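Local coordinates for galactan 1,3-beta-galactosidase (Phanerochaete chrysosporium, PDB 7BYS), which probably removes galactose units from the ends of beta-1,3-galactan chains, using a family 43 glycoside hydrolase domain joined to a carbohydrate-binding module, at residues V48-S53 / T117-Y122; A113-K116 / P121-Y124; I201-S206 / Y240-F245; W215-S220 / P224-Q229; I271-D276 / I284-V289. All blocks are in the same frame, centred on the assembly; numbering follows the deposited sequence. Where two conformers were deposited one is given.

Interaction 1: V48-S53 / T117-Y122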
# COMPACT_ATOMS: atom_id res chain seq x y z
N VAL A 48 -17.61 0.68 -1.14
CA VAL A 48 -16.53 0.29 -2.05
C VAL A 48 -16.50 1.37 -3.12
O VAL A 48 -17.47 1.54 -3.87
CB VAL A 48 -16.76 -1.10 -2.66
CG1 VAL A 48 -15.67 -1.40 -3.70
CG2 VAL A 48 -16.75 -2.18 -1.58
N SER A 49 -15.40 2.12 -3.18
CA SER A 49 -15.20 3.17 -4.15
C SER A 49 -14.80 2.60 -5.51
O SER A 49 -14.43 1.43 -5.64
CB SER A 49 -14.12 4.13 -3.67
OG SER A 49 -12.93 3.39 -3.40
N CYS A 50 -14.88 3.46 -6.53
CA CYS A 50 -14.50 3.09 -7.88
C CYS A 50 -13.87 4.30 -8.54
O CYS A 50 -14.55 5.31 -8.75
CB CYS A 50 -15.74 2.66 -8.68
SG CYS A 50 -15.31 1.73 -10.22
N TYR A 51 -12.59 4.18 -8.88
CA TYR A 51 -11.84 5.23 -9.57
C TYR A 51 -11.33 4.68 -10.89
O TYR A 51 -10.94 3.51 -10.97
CB TYR A 51 -10.63 5.68 -8.75
CG TYR A 51 -10.93 6.29 -7.41
CD1 TYR A 51 -11.23 5.50 -6.32
CD2 TYR A 51 -10.89 7.67 -7.23
CE1 TYR A 51 -11.50 6.05 -5.09
CE2 TYR A 51 -11.16 8.25 -6.00
CZ TYR A 51 -11.46 7.44 -4.93
OH TYR A 51 -11.73 7.95 -3.68
N THR A 52 -11.30 5.53 -11.91
CA THR A 52 -10.83 5.11 -13.22
C THR A 52 -9.60 5.91 -13.65
O THR A 52 -9.41 7.07 -13.25
CB THR A 52 -11.92 5.24 -14.28
OG1 THR A 52 -12.23 6.63 -14.46
CG2 THR A 52 -13.18 4.50 -13.86
N SER A 53 -8.76 5.29 -14.48
CA SER A 53 -7.59 5.97 -15.01
C SER A 53 -7.11 5.23 -16.24
O SER A 53 -7.33 4.02 -16.38
CB SER A 53 -6.47 5.98 -13.97
OG SER A 53 -5.25 6.50 -14.47
N THR A 117 -21.62 -3.33 -15.59
CA THR A 117 -20.61 -2.35 -15.96
C THR A 117 -19.54 -2.35 -14.88
O THR A 117 -19.81 -2.74 -13.74
CB THR A 117 -21.22 -0.94 -16.10
OG1 THR A 117 -21.78 -0.54 -14.84
CG2 THR A 117 -22.32 -0.95 -17.16
N PRO A 118 -18.31 -1.94 -15.22
CA PRO A 118 -17.22 -2.04 -14.23
C PRO A 118 -17.44 -1.29 -12.93
O PRO A 118 -17.08 -1.80 -11.87
CB PRO A 118 -16.00 -1.49 -14.98
CG PRO A 118 -16.33 -1.60 -16.41
CD PRO A 118 -17.82 -1.55 -16.55
N CYS A 119 -17.99 -0.08 -12.97
CA CYS A 119 -18.22 0.61 -11.70
C CYS A 119 -19.61 0.35 -11.13
O CYS A 119 -19.91 0.82 -10.04
CB CYS A 119 -17.96 2.11 -11.79
SG CYS A 119 -16.20 2.63 -11.79
N GLY A 120 -20.45 -0.40 -11.83
CA GLY A 120 -21.74 -0.75 -11.30
C GLY A 120 -22.67 0.44 -11.29
O GLY A 120 -22.75 1.18 -12.27
N PRO A 121 -23.35 0.68 -10.16
CA PRO A 121 -23.22 0.02 -8.85
C PRO A 121 -23.55 -1.47 -8.86
O PRO A 121 -24.33 -1.94 -9.70
CB PRO A 121 -24.24 0.76 -7.98
CG PRO A 121 -24.41 2.08 -8.65
CD PRO A 121 -24.31 1.79 -10.12
N TYR A 122 -22.93 -2.20 -7.94
CA TYR A 122 -23.05 -3.64 -7.86
C TYR A 122 -24.23 -4.04 -6.98
O TYR A 122 -24.68 -3.28 -6.12
CB TYR A 122 -21.75 -4.25 -7.30
CG TYR A 122 -20.62 -4.27 -8.29
CD1 TYR A 122 -20.05 -3.08 -8.74
CD2 TYR A 122 -20.11 -5.48 -8.78
CE1 TYR A 122 -19.02 -3.08 -9.66
CE2 TYR A 122 -19.07 -5.49 -9.70
CZ TYR A 122 -18.53 -4.29 -10.13
OH TYR A 122 -17.52 -4.26 -11.05

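Interaction 2: A113-K116 / P121-Y124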
# COMPACT_ATOMS: atom_id res chain seq x y z
N ALA A 113 -20.84 -9.68 -5.09
CA ALA A 113 -21.77 -8.74 -5.71
C ALA A 113 -21.47 -8.71 -7.21
O ALA A 113 -20.37 -9.05 -7.64
CB ALA A 113 -21.69 -7.33 -5.10
N THR A 114 -22.47 -8.31 -8.00
CA THR A 114 -22.33 -8.39 -9.45
C THR A 114 -22.80 -7.10 -10.12
O THR A 114 -23.58 -6.33 -9.56
CB THR A 114 -23.12 -9.56 -10.05
OG1 THR A 114 -24.51 -9.42 -9.73
CG2 THR A 114 -22.63 -10.90 -9.52
N ALA A 115 -22.33 -6.88 -11.34
CA ALA A 115 -22.79 -5.73 -12.11
C ALA A 115 -22.54 -5.98 -13.59
O ALA A 115 -21.72 -6.82 -13.97
CB ALA A 115 -22.11 -4.44 -11.65
N LYS A 116 -23.25 -5.22 -14.43
CA LYS A 116 -23.04 -5.30 -15.87
C LYS A 116 -22.04 -4.29 -16.40
O LYS A 116 -21.62 -4.40 -17.56
CB LYS A 116 -24.37 -5.16 -16.62
CG LYS A 116 -25.41 -6.18 -16.20
CD LYS A 116 -24.95 -7.59 -16.49
CE LYS A 116 -24.87 -7.86 -17.98
NZ LYS A 116 -24.70 -9.31 -18.26
N PRO A 121 -23.35 0.68 -10.16
CA PRO A 121 -23.22 0.02 -8.85
C PRO A 121 -23.55 -1.47 -8.86
O PRO A 121 -24.33 -1.94 -9.70
CB PRO A 121 -24.24 0.76 -7.98
CG PRO A 121 -24.41 2.08 -8.65
CD PRO A 121 -24.31 1.79 -10.12
N TYR A 122 -22.93 -2.20 -7.94
CA TYR A 122 -23.05 -3.64 -7.86
C TYR A 122 -24.23 -4.04 -6.98
O TYR A 122 -24.68 -3.28 -6.12
CB TYR A 122 -21.75 -4.25 -7.30
CG TYR A 122 -20.62 -4.27 -8.29
CD1 TYR A 122 -20.05 -3.08 -8.74
CD2 TYR A 122 -20.11 -5.48 -8.78
CE1 TYR A 122 -19.02 -3.08 -9.66
CE2 TYR A 122 -19.07 -5.49 -9.70
CZ TYR A 122 -18.53 -4.29 -10.13
OH TYR A 122 -17.52 -4.26 -11.05
N THR A 123 -24.72 -5.26 -7.20
CA THR A 123 -25.84 -5.82 -6.45
C THR A 123 -25.32 -6.97 -5.59
O THR A 123 -24.81 -7.96 -6.12
CB THR A 123 -26.94 -6.30 -7.39
OG1 THR A 123 -26.40 -7.19 -8.36
CG2 THR A 123 -27.59 -5.12 -8.11
N TYR A 124 -25.44 -6.82 -4.28
CA TYR A 124 -24.94 -7.79 -3.33
C TYR A 124 -25.77 -9.06 -3.39
O TYR A 124 -27.01 -9.01 -3.40
CB TYR A 124 -25.01 -7.16 -1.94
CG TYR A 124 -24.73 -8.04 -0.74
CD1 TYR A 124 -23.51 -8.67 -0.57
CD2 TYR A 124 -25.67 -8.16 0.27
CE1 TYR A 124 -23.25 -9.44 0.55
CE2 TYR A 124 -25.43 -8.92 1.39
CZ TYR A 124 -24.21 -9.55 1.54
OH TYR A 124 -24.00 -10.29 2.67
O HOH W 1 -25.83 -4.17 -10.67

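Interaction 3: I201-S206 / Y240-F245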
# COMPACT_ATOMS: atom_id res chain seq x y z
N ILE A 201 2.28 -13.04 -3.22
CA ILE A 201 2.79 -12.08 -2.24
C ILE A 201 1.81 -12.08 -1.08
O ILE A 201 0.60 -12.06 -1.30
CB ILE A 201 2.85 -10.67 -2.86
CG1 ILE A 201 3.53 -10.69 -4.22
CG2 ILE A 201 3.52 -9.71 -1.88
CD1 ILE A 201 4.95 -11.14 -4.17
N ALA A 202 2.33 -12.06 0.15
CA ALA A 202 1.46 -12.10 1.32
C ALA A 202 2.20 -11.54 2.52
O ALA A 202 3.43 -11.52 2.57
CB ALA A 202 0.99 -13.54 1.60
N SER A 203 1.43 -11.10 3.50
CA SER A 203 1.97 -10.73 4.80
C SER A 203 1.81 -11.89 5.79
O SER A 203 1.11 -12.87 5.54
CB SER A 203 1.29 -9.46 5.32
OG SER A 203 0.01 -9.74 5.88
N HIS A 204 2.46 -11.75 6.93
CA HIS A 204 2.09 -12.57 8.07
C HIS A 204 1.00 -11.87 8.88
O HIS A 204 0.48 -10.82 8.48
CB HIS A 204 3.32 -12.97 8.88
CG HIS A 204 4.04 -14.15 8.30
ND1 HIS A 204 3.50 -15.41 8.28
CD2 HIS A 204 5.22 -14.24 7.64
CE1 HIS A 204 4.33 -16.24 7.69
NE2 HIS A 204 5.38 -15.55 7.28
N THR A 205 0.62 -12.47 10.01
CA THR A 205 -0.49 -11.97 10.83
C THR A 205 0.10 -11.21 12.00
O THR A 205 0.55 -11.81 12.98
CB THR A 205 -1.38 -13.11 11.31
OG1 THR A 205 -0.59 -14.11 11.96
CG2 THR A 205 -2.11 -13.74 10.15
N SER A 206 0.09 -9.88 11.92
CA SER A 206 0.52 -9.05 13.03
C SER A 206 -0.49 -7.93 13.28
O SER A 206 -0.12 -6.83 13.72
CB SER A 206 1.93 -8.50 12.82
OG SER A 206 2.00 -7.69 11.67
N TYR A 240 7.19 -0.16 5.80
CA TYR A 240 5.95 0.17 6.52
C TYR A 240 4.72 0.11 5.60
O TYR A 240 4.12 1.12 5.22
CB TYR A 240 6.07 1.51 7.25
CG TYR A 240 5.10 1.69 8.40
CD1 TYR A 240 3.81 1.15 8.37
CD2 TYR A 240 5.48 2.40 9.53
CE1 TYR A 240 2.93 1.32 9.46
CE2 TYR A 240 4.64 2.56 10.58
CZ TYR A 240 3.38 2.04 10.56
OH TYR A 240 2.59 2.24 11.65
N SER A 241 4.34 -1.13 5.27
CA SER A 241 3.16 -1.34 4.44
C SER A 241 2.72 -2.78 4.56
O SER A 241 3.38 -3.62 5.18
CB SER A 241 3.42 -0.93 2.99
OG SER A 241 4.19 -1.91 2.31
N GLN A 242 1.57 -3.06 3.94
CA GLN A 242 1.01 -4.40 3.87
C GLN A 242 0.42 -4.59 2.48
O GLN A 242 -0.28 -3.70 1.98
CB GLN A 242 -0.10 -4.60 4.91
CG GLN A 242 -0.63 -6.03 4.94
CD GLN A 242 -1.75 -6.22 5.94
OE1 GLN A 242 -2.52 -5.30 6.21
NE2 GLN A 242 -1.84 -7.42 6.50
N ASN A 243 0.72 -5.73 1.87
CA ASN A 243 0.27 -6.02 0.51
C ASN A 243 -1.23 -5.80 0.36
O ASN A 243 -2.02 -6.12 1.25
CB ASN A 243 0.60 -7.47 0.18
CG ASN A 243 0.47 -7.76 -1.30
OD1 ASN A 243 1.00 -7.03 -2.13
ND2 ASN A 243 -0.22 -8.84 -1.64
N ALA A 244 -1.61 -5.28 -0.82
CA ALA A 244 -3.02 -5.12 -1.19
C ALA A 244 -3.29 -5.69 -2.58
O ALA A 244 -4.25 -6.45 -2.77
CB ALA A 244 -3.45 -3.66 -1.15
N PHE A 245 -2.44 -5.37 -3.55
CA PHE A 245 -2.65 -5.84 -4.92
C PHE A 245 -1.32 -5.83 -5.65
O PHE A 245 -0.50 -4.93 -5.44
CB PHE A 245 -3.66 -4.96 -5.68
CG PHE A 245 -4.29 -5.68 -6.85
CD1 PHE A 245 -5.40 -6.50 -6.67
CD2 PHE A 245 -3.74 -5.57 -8.12
CE1 PHE A 245 -5.96 -7.19 -7.75
CE2 PHE A 245 -4.29 -6.25 -9.20
CZ PHE A 245 -5.40 -7.06 -9.01

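Interaction 4: W215-S220 / P224-Q229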
# COMPACT_ATOMS: atom_id res chain seq x y z
N TRP A 215 7.27 -13.44 -0.66
CA TRP A 215 6.90 -13.98 -1.96
C TRP A 215 7.15 -15.49 -1.99
O TRP A 215 8.03 -16.01 -1.30
CB TRP A 215 7.64 -13.28 -3.12
CG TRP A 215 9.10 -13.59 -3.25
CD1 TRP A 215 10.15 -12.92 -2.67
CD2 TRP A 215 9.67 -14.64 -4.04
NE1 TRP A 215 11.34 -13.50 -3.05
CE2 TRP A 215 11.07 -14.56 -3.88
CE3 TRP A 215 9.14 -15.65 -4.84
CZ2 TRP A 215 11.95 -15.45 -4.51
CZ3 TRP A 215 10.01 -16.53 -5.47
CH2 TRP A 215 11.40 -16.42 -5.30
N PHE A 216 6.34 -16.17 -2.82
CA PHE A 216 6.39 -17.61 -3.07
C PHE A 216 6.11 -17.79 -4.55
O PHE A 216 5.37 -17.00 -5.14
CB PHE A 216 5.27 -18.36 -2.33
CG PHE A 216 5.05 -17.92 -0.89
CD1 PHE A 216 4.44 -16.72 -0.59
CD2 PHE A 216 5.41 -18.76 0.15
CE1 PHE A 216 4.23 -16.34 0.73
CE2 PHE A 216 5.18 -18.39 1.49
CZ PHE A 216 4.60 -17.17 1.76
N SER A 217 6.69 -18.82 -5.18
CA SER A 217 6.37 -19.07 -6.58
C SER A 217 6.06 -20.54 -6.80
O SER A 217 6.48 -21.42 -6.03
CB SER A 217 7.49 -18.67 -7.54
OG SER A 217 8.69 -19.36 -7.24
N ALA A 218 5.31 -20.80 -7.87
CA ALA A 218 4.94 -22.16 -8.25
C ALA A 218 4.65 -22.17 -9.74
O ALA A 218 4.30 -21.15 -10.32
CB ALA A 218 3.70 -22.62 -7.47
N SER A 219 4.79 -23.35 -10.36
CA SER A 219 4.40 -23.52 -11.75
C SER A 219 2.92 -23.86 -11.91
O SER A 219 2.41 -23.85 -13.03
CB SER A 219 5.25 -24.59 -12.43
OG SER A 219 4.98 -25.87 -11.90
N SER A 220 2.24 -24.16 -10.81
CA SER A 220 0.81 -24.42 -10.81
C SER A 220 0.24 -23.85 -9.52
O SER A 220 0.93 -23.78 -8.50
CB SER A 220 0.53 -25.94 -10.90
OG SER A 220 -0.66 -26.29 -10.22
N PRO A 224 3.92 -27.38 -6.15
CA PRO A 224 4.48 -26.95 -4.87
C PRO A 224 4.96 -25.50 -4.89
O PRO A 224 5.57 -25.05 -5.86
CB PRO A 224 5.65 -27.91 -4.65
CG PRO A 224 6.06 -28.31 -6.00
CD PRO A 224 4.81 -28.34 -6.84
N TRP A 225 4.67 -24.80 -3.81
CA TRP A 225 5.10 -23.41 -3.68
C TRP A 225 6.46 -23.35 -3.00
O TRP A 225 6.73 -24.08 -2.04
CB TRP A 225 4.08 -22.65 -2.84
CG TRP A 225 2.78 -22.42 -3.55
CD1 TRP A 225 1.66 -23.22 -3.51
CD2 TRP A 225 2.47 -21.34 -4.43
NE1 TRP A 225 0.67 -22.68 -4.31
CE2 TRP A 225 1.14 -21.53 -4.87
CE3 TRP A 225 3.18 -20.21 -4.87
CZ2 TRP A 225 0.52 -20.64 -5.75
CZ3 TRP A 225 2.55 -19.34 -5.74
CH2 TRP A 225 1.23 -19.56 -6.16
N SER A 226 7.30 -22.44 -3.48
CA SER A 226 8.59 -22.24 -2.82
C SER A 226 8.39 -21.73 -1.40
O SER A 226 7.32 -21.22 -1.03
CB SER A 226 9.43 -21.27 -3.64
OG SER A 226 8.79 -20.00 -3.73
N ALA A 227 9.42 -21.89 -0.59
CA ALA A 227 9.40 -21.36 0.77
C ALA A 227 9.48 -19.84 0.75
O ALA A 227 10.14 -19.24 -0.10
CB ALA A 227 10.59 -21.92 1.55
N GLN A 228 8.82 -19.22 1.72
CA GLN A 228 8.75 -17.76 1.80
C GLN A 228 10.13 -17.11 1.71
O GLN A 228 11.10 -17.59 2.30
CB GLN A 228 8.07 -17.34 3.10
CG GLN A 228 8.76 -17.85 4.36
CD GLN A 228 8.07 -17.43 5.64
OE1 GLN A 228 6.97 -16.89 5.61
NE2 GLN A 228 8.70 -17.69 6.77
N GLN A 229 10.19 -16.00 0.99
CA GLN A 229 11.35 -15.12 0.99
C GLN A 229 10.87 -13.67 1.05
O GLN A 229 9.76 -13.34 0.63
CB GLN A 229 12.22 -15.34 -0.26
CG GLN A 229 12.76 -16.77 -0.44
CD GLN A 229 13.80 -17.20 0.61
OE1 GLN A 229 14.27 -16.41 1.42
NE2 GLN A 229 14.16 -18.47 0.57
O HOH W 2 9.96 -17.93 -2.41
O HOH W 3 8.25 -23.99 -6.59
O HOH W 4 5.60 -25.49 -8.61

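Interaction 5: I271-D276 / I284-V289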
# COMPACT_ATOMS: atom_id res chain seq x y z
N ILE A 271 1.20 2.75 -0.59
CA ILE A 271 2.61 2.49 -0.75
C ILE A 271 2.72 1.63 -2.01
O ILE A 271 2.45 0.43 -1.98
CB ILE A 271 3.18 1.78 0.49
CG1 ILE A 271 2.84 2.53 1.80
CG2 ILE A 271 4.69 1.60 0.35
CD1 ILE A 271 3.18 4.01 1.81
N TRP A 272 3.07 2.27 -3.12
CA TRP A 272 3.21 1.59 -4.41
C TRP A 272 4.66 1.70 -4.85
O TRP A 272 5.22 2.80 -4.92
CB TRP A 272 2.36 2.24 -5.49
CG TRP A 272 0.88 2.09 -5.38
CD1 TRP A 272 0.15 1.68 -4.30
CD2 TRP A 272 -0.05 2.40 -6.41
NE1 TRP A 272 -1.20 1.71 -4.61
CE2 TRP A 272 -1.34 2.15 -5.90
CE3 TRP A 272 0.08 2.86 -7.72
CZ2 TRP A 272 -2.49 2.34 -6.66
CZ3 TRP A 272 -1.06 3.05 -8.47
CH2 TRP A 272 -2.32 2.80 -7.94
N TYR A 273 5.27 0.56 -5.17
CA TYR A 273 6.65 0.50 -5.63
C TYR A 273 6.76 -0.48 -6.79
O TYR A 273 5.99 -1.44 -6.86
CB TYR A 273 7.58 0.01 -4.52
CG TYR A 273 7.79 0.96 -3.37
CD1 TYR A 273 8.25 2.25 -3.59
CD2 TYR A 273 7.53 0.56 -2.06
CE1 TYR A 273 8.47 3.12 -2.51
CE2 TYR A 273 7.75 1.42 -0.99
CZ TYR A 273 8.20 2.70 -1.22
OH TYR A 273 8.39 3.54 -0.14
N PRO A 274 7.73 -0.29 -7.67
CA PRO A 274 8.03 -1.34 -8.65
C PRO A 274 8.41 -2.62 -7.93
O PRO A 274 9.09 -2.61 -6.91
CB PRO A 274 9.22 -0.76 -9.45
CG PRO A 274 9.19 0.74 -9.18
CD PRO A 274 8.67 0.84 -7.76
N LEU A 275 7.96 -3.73 -8.48
CA LEU A 275 8.35 -5.06 -8.01
C LEU A 275 9.20 -5.62 -9.14
O LEU A 275 8.66 -6.01 -10.19
CB LEU A 275 7.12 -5.91 -7.74
CG LEU A 275 7.24 -7.14 -6.85
CD1 LEU A 275 7.82 -6.80 -5.47
CD2 LEU A 275 5.87 -7.80 -6.70
N ASP A 276 10.51 -5.61 -8.96
CA ASP A 276 11.44 -5.95 -10.02
C ASP A 276 11.79 -7.43 -9.97
O ASP A 276 12.18 -7.95 -8.92
CB ASP A 276 12.69 -5.09 -9.92
CG ASP A 276 13.49 -5.09 -11.19
OD1 ASP A 276 14.04 -6.16 -11.52
OD2 ASP A 276 13.55 -4.05 -11.88
N ILE A 284 10.94 -5.41 -4.02
CA ILE A 284 10.50 -4.02 -4.07
C ILE A 284 11.69 -3.14 -4.40
O ILE A 284 12.77 -3.29 -3.82
CB ILE A 284 9.86 -3.63 -2.73
CG1 ILE A 284 8.44 -4.18 -2.62
CG2 ILE A 284 9.89 -2.10 -2.55
CD1 ILE A 284 7.78 -3.92 -1.27
N VAL A 285 11.51 -2.24 -5.36
CA VAL A 285 12.46 -1.17 -5.63
C VAL A 285 12.01 0.02 -4.79
O VAL A 285 10.94 0.59 -5.02
CB VAL A 285 12.45 -0.80 -7.11
CG1 VAL A 285 13.44 0.34 -7.40
CG2 VAL A 285 12.76 -2.03 -7.96
N HIS A 286 12.80 0.38 -3.78
CA HIS A 286 12.42 1.47 -2.89
C HIS A 286 12.70 2.80 -3.58
O HIS A 286 13.80 3.36 -3.48
CB HIS A 286 13.14 1.38 -1.56
CG HIS A 286 12.74 2.45 -0.60
ND1 HIS A 286 13.59 3.48 -0.24
CD2 HIS A 286 11.57 2.68 0.03
CE1 HIS A 286 12.96 4.28 0.60
NE2 HIS A 286 11.74 3.82 0.79
N ALA A 287 11.69 3.31 -4.27
CA ALA A 287 11.78 4.53 -5.07
C ALA A 287 10.82 5.54 -4.47
O ALA A 287 9.60 5.39 -4.60
CB ALA A 287 11.40 4.26 -6.52
N ASP A 288 11.36 6.58 -3.83
CA ASP A 288 10.51 7.59 -3.21
C ASP A 288 9.62 8.28 -4.23
O ASP A 288 8.49 8.65 -3.92
CB ASP A 288 11.37 8.67 -2.53
CG ASP A 288 12.28 8.13 -1.43
OD1 ASP A 288 11.82 7.35 -0.58
OD2 ASP A 288 13.47 8.51 -1.41
N VAL A 289 10.13 8.43 -5.46
CA VAL A 289 9.42 9.08 -6.55
C VAL A 289 9.71 8.27 -7.81
O VAL A 289 10.87 8.09 -8.18
CB VAL A 289 9.92 10.53 -6.75
CG1 VAL A 289 9.17 11.20 -7.89
CG2 VAL A 289 9.75 11.35 -5.46
O HOH W 5 9.37 5.98 -0.42

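Interaction 1: V48-S53 / T117-Y122
In C50 the first torsion swings SG to the side opposite the backbone N (chi1 -163°). In C119 it sets SG beside the backbone N instead (chi1 -77°). The two sulfurs then meet as a disulfide, with C50 SG and C119 SG 2.0 Å apart. The bridge is twisted by a chi3 of -79°, a left-handed turn. It carries nearly all of the contact, and no hydrogen bond runs between the two segments. The methyl of T52 adds a light touch, with T52 CG2 4.1 Å from C119 SG. C119 sits in a turn closed by the backbone bond from G120 N to T117 O, 3.1 Å; P118 and C119 are its corners. Y122 steadies the same loop. Y122 OH donates to P118 O at 2.6 Å, arriving from above the carbonyl plane. The side chain of Y32, on strand 30-36, is touched by T52, P118 and C119. The disulfide fixes the loop to a strand whose nearest end lies 64 residues earlier. It is a covalent tie between two neighbouring blades of the five-bladed beta-propeller of family 43.

Interaction 2: A113-K116 / P121-Y124
A115 and Y122 meet near the end of a beta hairpin made by strands 109-115 and 123-128, where the chain turns back on itself. The methyl of A115 stands over one face of the Y122 ring. A115 CB is 3.5 Å from the ring centroid and only 6° off the ring normal, a CH-pi contact. The edge of the same ring is turned to the backbone of A113, with Y122 CD2 3.8 Å from A113 O. The Y122 chi1 of -75° keeps CG beside the backbone N and lays the ring back along the partner strand. A113 CB packs on Y122 CB at 3.8 Å. The opposite face of the sheet carries T114 and T123. Their side chains slant across one another, and the hydroxyls approach to 3.2 Å between T114 OG1 and T123 OG1. Between the strands, T114 and T123 form a hydrogen-bonded antiparallel pair. T114 N binds T123 O at 3.0 Å, from well above the carbonyl plane. The return bond is better aligned, since T123 N lies in the plane of the T114 carbonyl. A113 and Y124 are the adjoining non-hydrogen-bonded pair. On the other side of strand 109-115 lies strand 93-101, whose Y94 and M96 touch Y122. Toward the turn, a water gives a hydrogen bond to P121 O at 2.9 Å and a weak one to T114 O at 3.3 Å.

Interaction 3: I201-S206 / Y240-F245
The galactose site of the propeller includes Q242, and this contact holds the amide of that residue. Q242 binds alpha-D-galactose in another crystal structure of the protein; here the sugar is absent. S203 lies on strand 197-204 of one blade and Q242 on strand 242-249 of the next. The short strands 201-204 and 242-245 run roughly antiparallel, 146° apart, with their axes 6.4 Å apart at the closest. They are joined through side chains, with no backbone bond between them. The main link is from Q242 NE2 to S203 OG, 3.0 Å. It is almost straight, with 174° at the hydrogen, and the hydroxyl oxygen lies in the plane of the amide. The glutamine chain is extended, with CG placed opposite the backbone N (chi1 -175°), and this carries the amide across to the serine. S203 OG donates a hydrogen bond to H204 O, 2.9 Å away. Next to this pair, N243 and I201 cross at about a right angle. I201 CG2 rests on the flat amide of N243, 3.7 Å from N243 CG. The amide nitrogen of N243 has its main polar partner in A188. The other end of the Q242 amide, OE1, accepts a bond from W260 NE1, and R82 and D137 of the sugar site lie nearby. Held by the serine at nitrogen and the tryptophan at oxygen, the Q242 amide is probably fixed in its flip state. S203 probably serves as a second-shell residue that positions a sugar-binding one.

Interaction 4: W215-S220 / P224-Q229
A218 and W225 form the tight end of this contact. The methyl of A218 sits over the six-membered ring of W225, with A218 CB 3.6 Å from the centroid and 15° off the normal, a CH-pi contact. The ring's edge is turned to the backbone of F216, and W225 CE3 also packs on F216 CB at 3.8 Å. W225 NE1 is held by L221 O in the turn. The F216 ring presents its edge to S226 O, 3.3 Å from F216 CD2. Further along the same side, F216 CE2 is 3.5 Å from Q228 CB; the two side chains point the same way. Regular strand pairing is confined to W215 and Q229, bonded both ways, and W215 NE1 packs 3.5 Å from Q229 CB. Between these ends S226 OG accepts from S217 N at 2.8 Å, while S226 N binds S217 O. With chi1 at 62°, the S226 hydroxyl turns in between its own backbone N and carbonyl carbon to meet that amide. The W215 side is looser and wet. One water, over a face of the indole, accepts from S226 OG at 2.7 Å and donates to W215 O and A227 O, joining the two backbones. Another bridges S219 N and P224 O. Tight around W225 and F216 and water-bridged beside W215, this is the irregular outer edge of a propeller blade.

Interaction 5: I271-D276 / I284-V289
P274 and V285 share the one direct hydrogen bond of this contact. V285 N gives it to P274 O at 2.9 Å, nearly straight at 173°. Beside it, L275 and I284 face each other as an antiparallel non-hydrogen-bonded pair, after which the chain leaves the sheet.

Apolar contacts fill in around this bond. I284 splits its branches: CG2 meets Y273 CD2 at 3.6 Å, and CG1 meets L275 CD1 at 3.9 Å. Its chi1 of -78° puts CG2 opposite the backbone N, toward Y273, and CG1 beside the N, toward L275. V285 crosses the P274 ring at about a right angle, and V285 CG2 reaches the CB of D276 at 3.6 Å.

The aromatic part is Y273 with H286. Their side chains run side by side, but the ring planes meet obliquely at 57°; H286 is stacked on W239. Y273 OH lies 3.3 Å from H286 CD2. The edge of the tyrosine ring points at A287 O, which is 3.3 Å from Y273 CE1.

The last link is by water. It lies in the plane of the Y273 ring, 2.6 Å from OH, and donates to D288 OD1. The same carboxylate accepts bonds from Y358 and Y427 through OD2 and from S394 through OD1. So many donors probably favour a charged carboxylate, one that joins the last propeller blade to the carbohydrate-binding module.

How the interactions relate
Of these contacts, interaction 1 opens first, at strand 48-53. It closes a long loop when the chain reaches 117-122. Interaction 2 closes a short hairpin there and shares P121 and Y122 with it, so the tie between the first two blades ends inside the second. Interaction 3 then spans 201-206 to 240-245 and joins the fourth blade to the fifth. Interaction 4 is nested within that loop, and H204 and Q228 probably bond across the two. Interaction 5 follows in series, at the outer edge of the fifth blade. It packs on interaction 3 through S241 and I271, and leads the chain on to the binding module.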